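Local coordinates for protein NADP-dependent 2-hydroxyacid dehydrogenase (Rhizobium etli, PDB 4XCV) that probably interconverts 2-hydroxyacids and 2-oxoacids as an NADP-dependent member of the D-isomer specific 2-hydroxyacid dehydrogenase family, and binds NADPH, at residues G76-I81 with A233-S238; R93-S98 with L310-D315; S104-M109 with F279-D284. All blocks are in the same frame, centred on the assembly; numbering follows the deposited sequence. Where two conformers were deposited one is given.

All three contacts touch one NADPH, interactions 1 and 3 both at its carboxamide. Interaction 2 holds the pyrophosphate, interaction 1 reaches across the interdomain cleft beside the nicotinamide ribose and carboxamide, and interaction 3 lies at the nicotinamide end, where His-283 meets the carboxamide. The centres of interactions 1 and 2 are about 15 Å apart, and they share an apolar patch in which Ile-81 CD1 lies 3.6 Å from Ile-314 CD1. Interaction 3 is centred about 17 Å from interaction 1, joined to it where Trp-106 CZ3 packs 3.7 Å from Ala-233 CB. Interactions 2 and 3, with centres about 22 Å apart, do not touch and are related through the cofactor.

Interaction 1 (G76-I81 with A233-S238); sequences GVDHII and AGRGKS. With NDP (NADPH dihydro-nicotinamide-adenine-dinucleotide phosphate), chain B.
The guanidinium of Arg-235 meets Asp-78 at its edge, where Asp-78 CB lies near the guanidinium plane, 3.6 Å from NH1, while the CA of Gly-76 comes up obliquely at a longer range. The carboxylate of Asp-78 is turned 56° from the guanidinium, and its OD2 is 3.7 Å from Arg-235 NH2, a long salt bridge rather than a paired, coplanar one. Because Arg-235 was deposited in two conformers, the long link is doubtful for part of the molecules. On the other flat group, the ring of His-79, Ile-80 CB covers one face toward the rim, and Gly-76 O lies in plane at the edge; Ser-72 OG bonds to both His-79 NE2 and that carbonyl. The contact bridges the cleft between the two alpha/beta domains, each built on a parallel sheet: 76-81, after strand 69-72, includes a short, weakly bonded helical turn at about 78-81, and segment 233-238 follows strand 229-232 of the Rossmann-type sheet. Bends at chi2 and chi3 (-74° and -61°) fold the arginine chain past the cofactor, with CG and CD both lying near the nicotinamide ribose, CG 3.3 Å from NADPH O2D. Two residues earlier in the chain, Ala-233 O accepts from the carboxamide N7N of NADPH over 2.9 Å, and Gly-234 O lies 3.5 Å from C2N of the nicotinamide ring.

Interaction 2 (R93-S98 with L310-D315); sequences RFVDRS and LQFVID. With NDP (NADPH dihydro-nicotinamide-adenine-dinucleotide phosphate), chain B.
Arg-93, held by Phe-312 through its backbone, belongs to the pyrophosphate site of the NADPH pocket, on the loop that runs from strand 91-92 to helix 100-116. The other segment, 310-315, follows helix 292-305 and returns the chain to this edge of the five-stranded parallel sheet. Arg-93 N donates to Phe-312 O over 2.9 Å in a nearly straight bond (167°). From the same residue the side chain reaches the cofactor: NH2 gives a bond of 2.6 Å to O2N of the nicotinamide-side phosphate, and NH1 adds a weak one to the same oxygen, which lies in plane at the guanidinium edge. NH1 also bonds to Ala-75 O. Over one face of the guanidinium lies O2A of the adenosine-side phosphate, toward the rim, and over the centre of the opposite face sits Val-95 CG2, 3.4 Å above the plane. The group is thus layered between a charged and an apolar neighbour, a setting that would probably help to fix its rotation, although a second conformer of Arg-93 was deposited. The chain is extended from CG to NE, and its CD rests 4.0 Å from Ile-314 CG2. Val-95 serves two flat groups at once, since its CB also stands over the Phe-312 ring in a CH-pi contact, 3.8 Å from the centroid and 10° off the normal. The two planes, guanidinium and phenyl, are perpendicular. Gln-311 CB covers the other face of the ring, offset toward the rim, while on the first face Val-95 CG2 comes within 3.6 Å of Phe-312 CD1.

Interaction 3 (S104-M109 with F279-D284); sequences SEWVVM and FITPHD. With NDP (NADPH dihydro-nicotinamide-adenine-dinucleotide phosphate), chain B.
Trp-106 and Thr-281 carry nearly all of this buried contact. The indole NE1 of Trp-106 donates to Thr-281 OG1 over 3.0 Å, but the bond is weak, with an angle of 133°, because the hydroxyl approaches obliquely to the ring. The methyl CG2 of Thr-281 is what lies in the indole plane, at the edge, 3.6 Å from NE1. The indole is carried off the helix toward the loop by a chi1 of -176°, which sets CG opposite the backbone N. The main polar partner of Thr-281 OG1 is Asp-259 OD1, which also receives the backbone N of Asp-284. The contact ties helix 100-116 to the end of strand 278-280, an edge strand, within this chain, of the Rossmann-type parallel sheet, just where the chain leaves it through an inverse gamma turn centred on Pro-282. Trading the indole for an alanine would probably open a gap against Thr-281 and take from its hydroxyl the weak N-H donor. Beyond the turn, the ring of His-283 meets the cofactor at its edge, CD2 being 3.5 Å from NADPH O7N, while ND1 bonds to Glu-264 OE1, consistent with the histidine-glutamate pair of this family's active site. Both segments also face the second subunit, where Glu-105 forms a salt bridge with Arg-116 of that chain and Asp-284 OD2 bonds to its His-121.

Interaction 1 (G76-I81 with A233-S238)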
# COMPACT_ATOMS: atom_id res chain seq x y z
N GLY A 76 24.13 2.83 6.51
CA GLY A 76 25.11 1.79 6.26
C GLY A 76 26.47 2.16 6.85
O GLY A 76 26.76 3.33 7.14
N VAL A 77 27.30 1.14 7.03
CA VAL A 77 28.64 1.33 7.54
C VAL A 77 29.71 0.64 6.69
O VAL A 77 30.87 0.62 7.10
CB VAL A 77 28.76 0.93 9.02
CG1 VAL A 77 27.82 1.77 9.89
CG2 VAL A 77 28.49 -0.56 9.22
N ASP A 78 29.31 0.10 5.54
CA ASP A 78 30.27 -0.42 4.54
C ASP A 78 31.28 0.65 4.12
O ASP A 78 32.43 0.34 3.81
CB ASP A 78 29.55 -0.95 3.27
CG ASP A 78 30.53 -1.47 2.19
OD1 ASP A 78 31.23 -2.48 2.43
OD2 ASP A 78 30.61 -0.88 1.08
N HIS A 79 30.85 1.90 4.09
CA HIS A 79 31.75 3.01 3.74
C HIS A 79 32.89 3.24 4.74
O HIS A 79 33.88 3.92 4.41
CB HIS A 79 30.92 4.29 3.55
CG HIS A 79 30.35 4.84 4.82
ND1 HIS A 79 30.96 5.86 5.51
CD2 HIS A 79 29.23 4.54 5.53
CE1 HIS A 79 30.25 6.16 6.58
NE2 HIS A 79 29.19 5.37 6.62
N ILE A 80 32.75 2.71 5.97
CA ILE A 80 33.69 2.91 7.08
C ILE A 80 34.40 1.63 7.49
O ILE A 80 35.60 1.62 7.76
CB ILE A 80 32.98 3.43 8.37
CG1 ILE A 80 32.43 4.84 8.18
CG2 ILE A 80 33.92 3.48 9.57
CD1 ILE A 80 31.47 5.25 9.29
N ILE A 81 33.65 0.54 7.55
CA ILE A 81 34.09 -0.66 8.21
C ILE A 81 35.44 -1.23 7.72
O ILE A 81 36.21 -1.81 8.50
CB ILE A 81 32.96 -1.72 8.15
CG1 ILE A 81 33.07 -2.68 9.32
CG2 ILE A 81 32.93 -2.44 6.81
CD1 ILE A 81 32.76 -1.98 10.63
N ALA A 233 15.32 -3.04 -1.15
CA ALA A 233 15.60 -1.67 -0.69
C ALA A 233 16.70 -1.64 0.34
O ALA A 233 16.80 -0.69 1.10
CB ALA A 233 14.33 -1.01 -0.15
N GLY A 234 17.56 -2.66 0.35
CA GLY A 234 18.71 -2.68 1.26
C GLY A 234 19.87 -1.97 0.63
O GLY A 234 19.98 -0.74 0.74
N ARG A 235 20.74 -2.75 -0.04
CA ARG A 235 21.87 -2.20 -0.75
C ARG A 235 21.94 -2.80 -2.14
O ARG A 235 21.73 -3.99 -2.34
CB ARG A 235 23.17 -2.47 0.03
CG ARG A 235 23.26 -1.75 1.38
CD ARG A 235 23.54 -0.26 1.26
NE ARG A 235 24.81 -0.05 0.58
CZ ARG A 235 26.00 -0.02 1.17
NH1 ARG A 235 26.14 -0.11 2.49
NH2 ARG A 235 27.07 0.15 0.41
N GLY A 236 22.28 -1.95 -3.11
CA GLY A 236 22.33 -2.35 -4.49
C GLY A 236 23.40 -3.40 -4.79
O GLY A 236 23.20 -4.29 -5.62
N LYS A 237 24.54 -3.32 -4.11
CA LYS A 237 25.62 -4.28 -4.36
C LYS A 237 25.28 -5.68 -3.83
O LYS A 237 26.03 -6.61 -4.13
CB LYS A 237 26.96 -3.79 -3.87
CG LYS A 237 27.49 -2.65 -4.70
CD LYS A 237 28.76 -2.05 -4.13
CE LYS A 237 29.26 -0.89 -5.01
NZ LYS A 237 28.33 0.28 -4.93
N SER A 238 24.15 -5.85 -3.14
CA SER A 238 23.68 -7.17 -2.77
C SER A 238 23.08 -7.92 -3.96
O SER A 238 22.87 -9.13 -3.84
CB SER A 238 22.67 -7.12 -1.64
OG SER A 238 23.34 -6.70 -0.45
PA NDP B . 19.67 -3.90 11.12
O1A NDP B . 18.74 -3.45 12.20
O2A NDP B . 21.16 -3.96 11.36
O5B NDP B . 19.15 -5.34 10.65
C5B NDP B . 19.93 -6.09 9.72
C4B NDP B . 19.24 -7.42 9.53
O4B NDP B . 19.94 -8.13 8.50
C3B NDP B . 19.27 -8.27 10.78
O3B NDP B . 18.04 -9.01 10.91
C2B NDP B . 20.43 -9.18 10.48
O2B NDP B . 20.38 -10.47 11.15
C1B NDP B . 20.26 -9.40 8.98
N9A NDP B . 21.47 -9.90 8.33
C8A NDP B . 22.65 -9.25 8.29
N7A NDP B . 23.58 -10.06 7.69
C5A NDP B . 22.94 -11.24 7.40
C6A NDP B . 23.36 -12.45 6.87
N6A NDP B . 24.60 -12.63 6.43
N1A NDP B . 22.45 -13.43 6.76
C2A NDP B . 21.18 -13.25 7.17
N3A NDP B . 20.71 -12.12 7.71
C4A NDP B . 21.62 -11.13 7.80
O3 NDP B . 19.46 -3.01 9.80
PN NDP B . 18.18 -2.14 9.35
O1N NDP B . 17.00 -3.05 9.38
O2N NDP B . 18.08 -0.91 10.13
O5D NDP B . 18.60 -1.74 7.88
C5D NDP B . 18.93 -2.74 6.91
C4D NDP B . 19.68 -2.04 5.78
O4D NDP B . 18.78 -1.22 5.03
C3D NDP B . 20.76 -1.08 6.20
O3D NDP B . 21.99 -1.77 6.48
C2D NDP B . 20.88 -0.12 5.03
O2D NDP B . 21.93 -0.57 4.15
C1D NDP B . 19.58 -0.27 4.30
N1N NDP B . 18.76 0.94 4.18
C2N NDP B . 18.30 1.35 2.95
C3N NDP B . 17.63 2.52 2.80
C7N NDP B . 17.10 2.95 1.54
O7N NDP B . 16.84 4.17 1.42
N7N NDP B . 16.85 2.13 0.53
C4N NDP B . 17.32 3.35 3.98
C5N NDP B . 17.83 2.79 5.23
C6N NDP B . 18.53 1.69 5.33
P2B NDP B . 20.36 -10.53 12.77
O1X NDP B . 20.58 -11.98 13.10
O2X NDP B . 21.48 -9.62 13.24
O3X NDP B . 19.06 -9.98 13.20

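Interaction 2 (R93-S98 with L310-D315)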
# COMPACT_ATOMS: atom_id res chain seq x y z
N ARG A 93 25.61 3.59 14.05
CA ARG A 93 24.96 3.82 12.76
C ARG A 93 23.80 4.76 12.88
O ARG A 93 23.26 4.99 13.95
CB ARG A 93 24.59 2.52 12.08
CG ARG A 93 23.46 1.85 12.73
CD ARG A 93 23.32 0.45 12.11
NE ARG A 93 22.04 -0.07 12.38
CZ ARG A 93 21.02 -0.01 11.53
NH1 ARG A 93 21.09 0.54 10.30
NH2 ARG A 93 19.90 -0.49 11.94
N PHE A 94 23.48 5.41 11.77
CA PHE A 94 22.46 6.37 11.73
C PHE A 94 21.18 5.63 11.57
O PHE A 94 20.93 5.06 10.50
CB PHE A 94 22.70 7.35 10.60
CG PHE A 94 21.58 8.33 10.41
CD1 PHE A 94 20.76 8.77 11.46
CD2 PHE A 94 21.38 8.88 9.16
CE1 PHE A 94 19.74 9.63 11.26
CE2 PHE A 94 20.39 9.83 8.98
CZ PHE A 94 19.57 10.19 10.03
N VAL A 95 20.39 5.56 12.63
CA VAL A 95 19.08 5.02 12.61
C VAL A 95 18.13 6.17 12.84
O VAL A 95 17.99 6.73 13.96
CB VAL A 95 18.86 3.87 13.64
CG1 VAL A 95 17.41 3.44 13.66
CG2 VAL A 95 19.73 2.70 13.26
N ASP A 96 17.62 6.62 11.71
CA ASP A 96 16.65 7.69 11.73
C ASP A 96 15.34 7.03 12.17
O ASP A 96 14.59 6.37 11.39
CB ASP A 96 16.57 8.32 10.36
CG ASP A 96 15.62 9.50 10.30
OD1 ASP A 96 14.85 9.69 11.26
OD2 ASP A 96 15.64 10.19 9.25
N ARG A 97 15.06 7.18 13.44
CA ARG A 97 13.85 6.63 14.06
C ARG A 97 12.59 7.00 13.34
O ARG A 97 11.62 6.21 13.32
CB ARG A 97 13.80 7.07 15.56
N SER A 98 12.56 8.15 12.63
CA SER A 98 11.37 8.48 11.73
C SER A 98 11.31 7.94 10.30
O SER A 98 10.29 8.03 9.68
CB SER A 98 11.26 10.05 11.59
OG SER A 98 11.54 10.72 12.82
N LEU A 310 25.56 3.95 24.43
CA LEU A 310 25.25 4.31 23.06
C LEU A 310 24.32 3.29 22.47
O LEU A 310 24.40 2.08 22.80
CB LEU A 310 26.49 4.35 22.23
CG LEU A 310 27.50 5.46 22.54
CD1 LEU A 310 28.88 5.09 21.98
CD2 LEU A 310 27.07 6.84 22.04
N GLN A 311 23.42 3.75 21.63
CA GLN A 311 22.51 2.87 20.89
C GLN A 311 23.00 2.69 19.44
O GLN A 311 23.75 3.50 18.92
CB GLN A 311 21.11 3.48 20.92
CG GLN A 311 20.55 3.57 22.32
CD GLN A 311 19.30 4.38 22.43
OE1 GLN A 311 19.13 5.41 21.80
NE2 GLN A 311 18.41 3.91 23.31
N PHE A 312 22.55 1.64 18.79
CA PHE A 312 22.81 1.42 17.36
C PHE A 312 24.30 1.23 17.08
O PHE A 312 24.79 1.63 16.00
CB PHE A 312 22.20 2.53 16.49
CG PHE A 312 20.82 2.92 16.88
CD1 PHE A 312 19.77 2.01 16.79
CD2 PHE A 312 20.57 4.16 17.41
CE1 PHE A 312 18.50 2.38 17.18
CE2 PHE A 312 19.30 4.54 17.78
CZ PHE A 312 18.28 3.65 17.70
N VAL A 313 25.01 0.64 18.01
CA VAL A 313 26.42 0.36 17.86
C VAL A 313 26.59 -0.85 16.97
O VAL A 313 25.89 -1.87 17.17
CB VAL A 313 27.12 0.15 19.20
CG1 VAL A 313 28.60 -0.20 19.02
CG2 VAL A 313 26.95 1.36 20.11
N ILE A 314 27.44 -0.75 16.00
CA ILE A 314 27.63 -1.88 15.13
C ILE A 314 28.51 -2.94 15.75
O ILE A 314 29.40 -2.71 16.59
CB ILE A 314 28.09 -1.46 13.78
CG1 ILE A 314 29.48 -0.93 13.86
CG2 ILE A 314 27.08 -0.45 13.15
CD1 ILE A 314 30.50 -1.90 13.39
N ASP A 315 28.28 -4.14 15.27
CA ASP A 315 28.99 -5.33 15.70
C ASP A 315 30.16 -5.49 14.75
O ASP A 315 30.01 -5.92 13.61
CB ASP A 315 28.00 -6.51 15.60
CG ASP A 315 28.58 -7.85 16.02
OD1 ASP A 315 29.80 -8.06 16.00
OD2 ASP A 315 27.73 -8.74 16.32
PA NDP B . 19.67 -3.90 11.12
O1A NDP B . 18.74 -3.45 12.20
O2A NDP B . 21.16 -3.96 11.36
O5B NDP B . 19.15 -5.34 10.65
C5B NDP B . 19.93 -6.09 9.72
C4B NDP B . 19.24 -7.42 9.53
O4B NDP B . 19.94 -8.13 8.50
C3B NDP B . 19.27 -8.27 10.78
O3B NDP B . 18.04 -9.01 10.91
C2B NDP B . 20.43 -9.18 10.48
O2B NDP B . 20.38 -10.47 11.15
C1B NDP B . 20.26 -9.40 8.98
N9A NDP B . 21.47 -9.90 8.33
C8A NDP B . 22.65 -9.25 8.29
N7A NDP B . 23.58 -10.06 7.69
C5A NDP B . 22.94 -11.24 7.40
C6A NDP B . 23.36 -12.45 6.87
N6A NDP B . 24.60 -12.63 6.43
N1A NDP B . 22.45 -13.43 6.76
C2A NDP B . 21.18 -13.25 7.17
N3A NDP B . 20.71 -12.12 7.71
C4A NDP B . 21.62 -11.13 7.80
O3 NDP B . 19.46 -3.01 9.80
PN NDP B . 18.18 -2.14 9.35
O1N NDP B . 17.00 -3.05 9.38
O2N NDP B . 18.08 -0.91 10.13
O5D NDP B . 18.60 -1.74 7.88
C5D NDP B . 18.93 -2.74 6.91
C4D NDP B . 19.68 -2.04 5.78
O4D NDP B . 18.78 -1.22 5.03
C3D NDP B . 20.76 -1.08 6.20
O3D NDP B . 21.99 -1.77 6.48
C2D NDP B . 20.88 -0.12 5.03
O2D NDP B . 21.93 -0.57 4.15
C1D NDP B . 19.58 -0.27 4.30
N1N NDP B . 18.76 0.94 4.18
C2N NDP B . 18.30 1.35 2.95
C3N NDP B . 17.63 2.52 2.80
C7N NDP B . 17.10 2.95 1.54
O7N NDP B . 16.84 4.17 1.42
N7N NDP B . 16.85 2.13 0.53
C4N NDP B . 17.32 3.35 3.98
C5N NDP B . 17.83 2.79 5.23
C6N NDP B . 18.53 1.69 5.33
P2B NDP B . 20.36 -10.53 12.77
O1X NDP B . 20.58 -11.98 13.10
O2X NDP B . 21.48 -9.62 13.24
O3X NDP B . 19.06 -9.98 13.20

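Interaction 3 (S104-M109 with F279-D284)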
# COMPACT_ATOMS: atom_id res chain seq x y z
N SER A 104 8.57 1.25 5.51
CA SER A 104 7.42 0.36 5.51
C SER A 104 6.34 0.83 4.55
O SER A 104 5.69 -0.02 3.88
CB SER A 104 6.85 0.20 6.89
OG SER A 104 7.78 -0.49 7.70
N GLU A 105 6.14 2.15 4.38
CA GLU A 105 5.19 2.63 3.37
C GLU A 105 5.62 2.08 2.00
O GLU A 105 4.78 1.60 1.22
CB GLU A 105 5.20 4.13 3.29
CG GLU A 105 4.60 4.88 4.47
CD GLU A 105 5.01 6.32 4.54
OE1 GLU A 105 5.62 6.83 3.55
OE2 GLU A 105 4.73 7.03 5.55
N TRP A 106 6.92 2.20 1.69
CA TRP A 106 7.42 1.79 0.37
C TRP A 106 7.26 0.29 0.18
O TRP A 106 6.78 -0.16 -0.87
CB TRP A 106 8.86 2.24 0.20
CG TRP A 106 9.48 1.97 -1.14
CD1 TRP A 106 9.55 2.85 -2.16
CD2 TRP A 106 10.14 0.78 -1.59
NE1 TRP A 106 10.18 2.29 -3.24
CE2 TRP A 106 10.55 1.02 -2.91
CE3 TRP A 106 10.39 -0.46 -1.03
CZ2 TRP A 106 11.20 0.04 -3.67
CZ3 TRP A 106 11.03 -1.43 -1.77
CH2 TRP A 106 11.45 -1.16 -3.06
N VAL A 107 7.65 -0.49 1.19
CA VAL A 107 7.57 -1.94 1.06
C VAL A 107 6.13 -2.38 0.86
O VAL A 107 5.85 -3.22 0.00
CB VAL A 107 8.18 -2.63 2.30
CG1 VAL A 107 7.87 -4.13 2.34
CG2 VAL A 107 9.68 -2.40 2.37
N VAL A 108 5.22 -1.89 1.69
CA VAL A 108 3.82 -2.30 1.57
C VAL A 108 3.26 -1.88 0.22
O VAL A 108 2.56 -2.65 -0.45
CB VAL A 108 2.98 -1.75 2.73
CG1 VAL A 108 1.49 -1.87 2.46
CG2 VAL A 108 3.39 -2.44 4.01
N MET A 109 3.58 -0.64 -0.24
CA MET A 109 3.09 -0.19 -1.54
C MET A 109 3.59 -1.09 -2.65
O MET A 109 2.80 -1.46 -3.51
CB MET A 109 3.54 1.26 -1.79
CG MET A 109 2.93 1.87 -3.04
SD MET A 109 3.52 3.56 -3.29
CE MET A 109 5.19 3.22 -3.66
N PHE A 279 9.44 -2.00 -11.20
CA PHE A 279 9.26 -0.68 -10.65
C PHE A 279 10.58 -0.22 -10.09
O PHE A 279 11.23 -0.91 -9.31
CB PHE A 279 8.21 -0.70 -9.52
CG PHE A 279 6.85 -1.11 -9.96
CD1 PHE A 279 6.51 -2.43 -10.02
CD2 PHE A 279 5.88 -0.17 -10.28
CE1 PHE A 279 5.24 -2.81 -10.42
CE2 PHE A 279 4.58 -0.55 -10.65
CZ PHE A 279 4.28 -1.88 -10.72
N ILE A 280 10.98 0.99 -10.52
CA ILE A 280 12.26 1.59 -10.08
C ILE A 280 11.94 2.84 -9.30
O ILE A 280 11.21 3.70 -9.75
CB ILE A 280 13.12 1.98 -11.26
CG1 ILE A 280 13.75 0.72 -11.81
CG2 ILE A 280 14.18 3.00 -10.87
CD1 ILE A 280 14.44 0.97 -13.11
N THR A 281 12.53 2.95 -8.12
CA THR A 281 12.59 4.23 -7.43
C THR A 281 14.06 4.57 -7.25
O THR A 281 14.93 3.69 -7.03
CB THR A 281 11.80 4.29 -6.10
OG1 THR A 281 12.21 3.22 -5.26
CG2 THR A 281 10.35 4.20 -6.31
N PRO A 282 14.41 5.87 -7.34
CA PRO A 282 15.83 6.27 -7.45
C PRO A 282 16.44 6.46 -6.06
O PRO A 282 16.90 7.54 -5.71
CB PRO A 282 15.75 7.60 -8.23
CG PRO A 282 14.43 8.17 -7.72
CD PRO A 282 13.51 6.99 -7.66
N HIS A 283 16.50 5.39 -5.28
CA HIS A 283 17.02 5.49 -3.94
C HIS A 283 16.38 6.62 -3.16
O HIS A 283 17.05 7.40 -2.53
CB HIS A 283 18.56 5.53 -3.94
CG HIS A 283 19.18 5.03 -2.66
ND1 HIS A 283 20.45 4.52 -2.57
CD2 HIS A 283 18.66 4.94 -1.41
CE1 HIS A 283 20.72 4.18 -1.33
NE2 HIS A 283 19.64 4.44 -0.59
N ASP A 284 15.03 6.66 -3.22
CA ASP A 284 14.26 7.66 -2.47
C ASP A 284 13.19 6.97 -1.62
O ASP A 284 12.30 7.68 -1.10
CB ASP A 284 13.74 8.78 -3.36
CG ASP A 284 12.65 8.35 -4.33
OD1 ASP A 284 12.24 7.15 -4.28
OD2 ASP A 284 12.12 9.23 -5.09
PA NDP B . 19.67 -3.90 11.12
O1A NDP B . 18.74 -3.45 12.20
O2A NDP B . 21.16 -3.96 11.36
O5B NDP B . 19.15 -5.34 10.65
C5B NDP B . 19.93 -6.09 9.72
C4B NDP B . 19.24 -7.42 9.53
O4B NDP B . 19.94 -8.13 8.50
C3B NDP B . 19.27 -8.27 10.78
O3B NDP B . 18.04 -9.01 10.91
C2B NDP B . 20.43 -9.18 10.48
O2B NDP B . 20.38 -10.47 11.15
C1B NDP B . 20.26 -9.40 8.98
N9A NDP B . 21.47 -9.90 8.33
C8A NDP B . 22.65 -9.25 8.29
N7A NDP B . 23.58 -10.06 7.69
C5A NDP B . 22.94 -11.24 7.40
C6A NDP B . 23.36 -12.45 6.87
N6A NDP B . 24.60 -12.63 6.43
N1A NDP B . 22.45 -13.43 6.76
C2A NDP B . 21.18 -13.25 7.17
N3A NDP B . 20.71 -12.12 7.71
C4A NDP B . 21.62 -11.13 7.80
O3 NDP B . 19.46 -3.01 9.80
PN NDP B . 18.18 -2.14 9.35
O1N NDP B . 17.00 -3.05 9.38
O2N NDP B . 18.08 -0.91 10.13
O5D NDP B . 18.60 -1.74 7.88
C5D NDP B . 18.93 -2.74 6.91
C4D NDP B . 19.68 -2.04 5.78
O4D NDP B . 18.78 -1.22 5.03
C3D NDP B . 20.76 -1.08 6.20
O3D NDP B . 21.99 -1.77 6.48
C2D NDP B . 20.88 -0.12 5.03
O2D NDP B . 21.93 -0.57 4.15
C1D NDP B . 19.58 -0.27 4.30
N1N NDP B . 18.76 0.94 4.18
C2N NDP B . 18.30 1.35 2.95
C3N NDP B . 17.63 2.52 2.80
C7N NDP B . 17.10 2.95 1.54
O7N NDP B . 16.84 4.17 1.42
N7N NDP B . 16.85 2.13 0.53
C4N NDP B . 17.32 3.35 3.98
C5N NDP B . 17.83 2.79 5.23
C6N NDP B . 18.53 1.69 5.33
P2B NDP B . 20.36 -10.53 12.77
O1X NDP B . 20.58 -11.98 13.10
O2X NDP B . 21.48 -9.62 13.24
O3X NDP B . 19.06 -9.98 13.20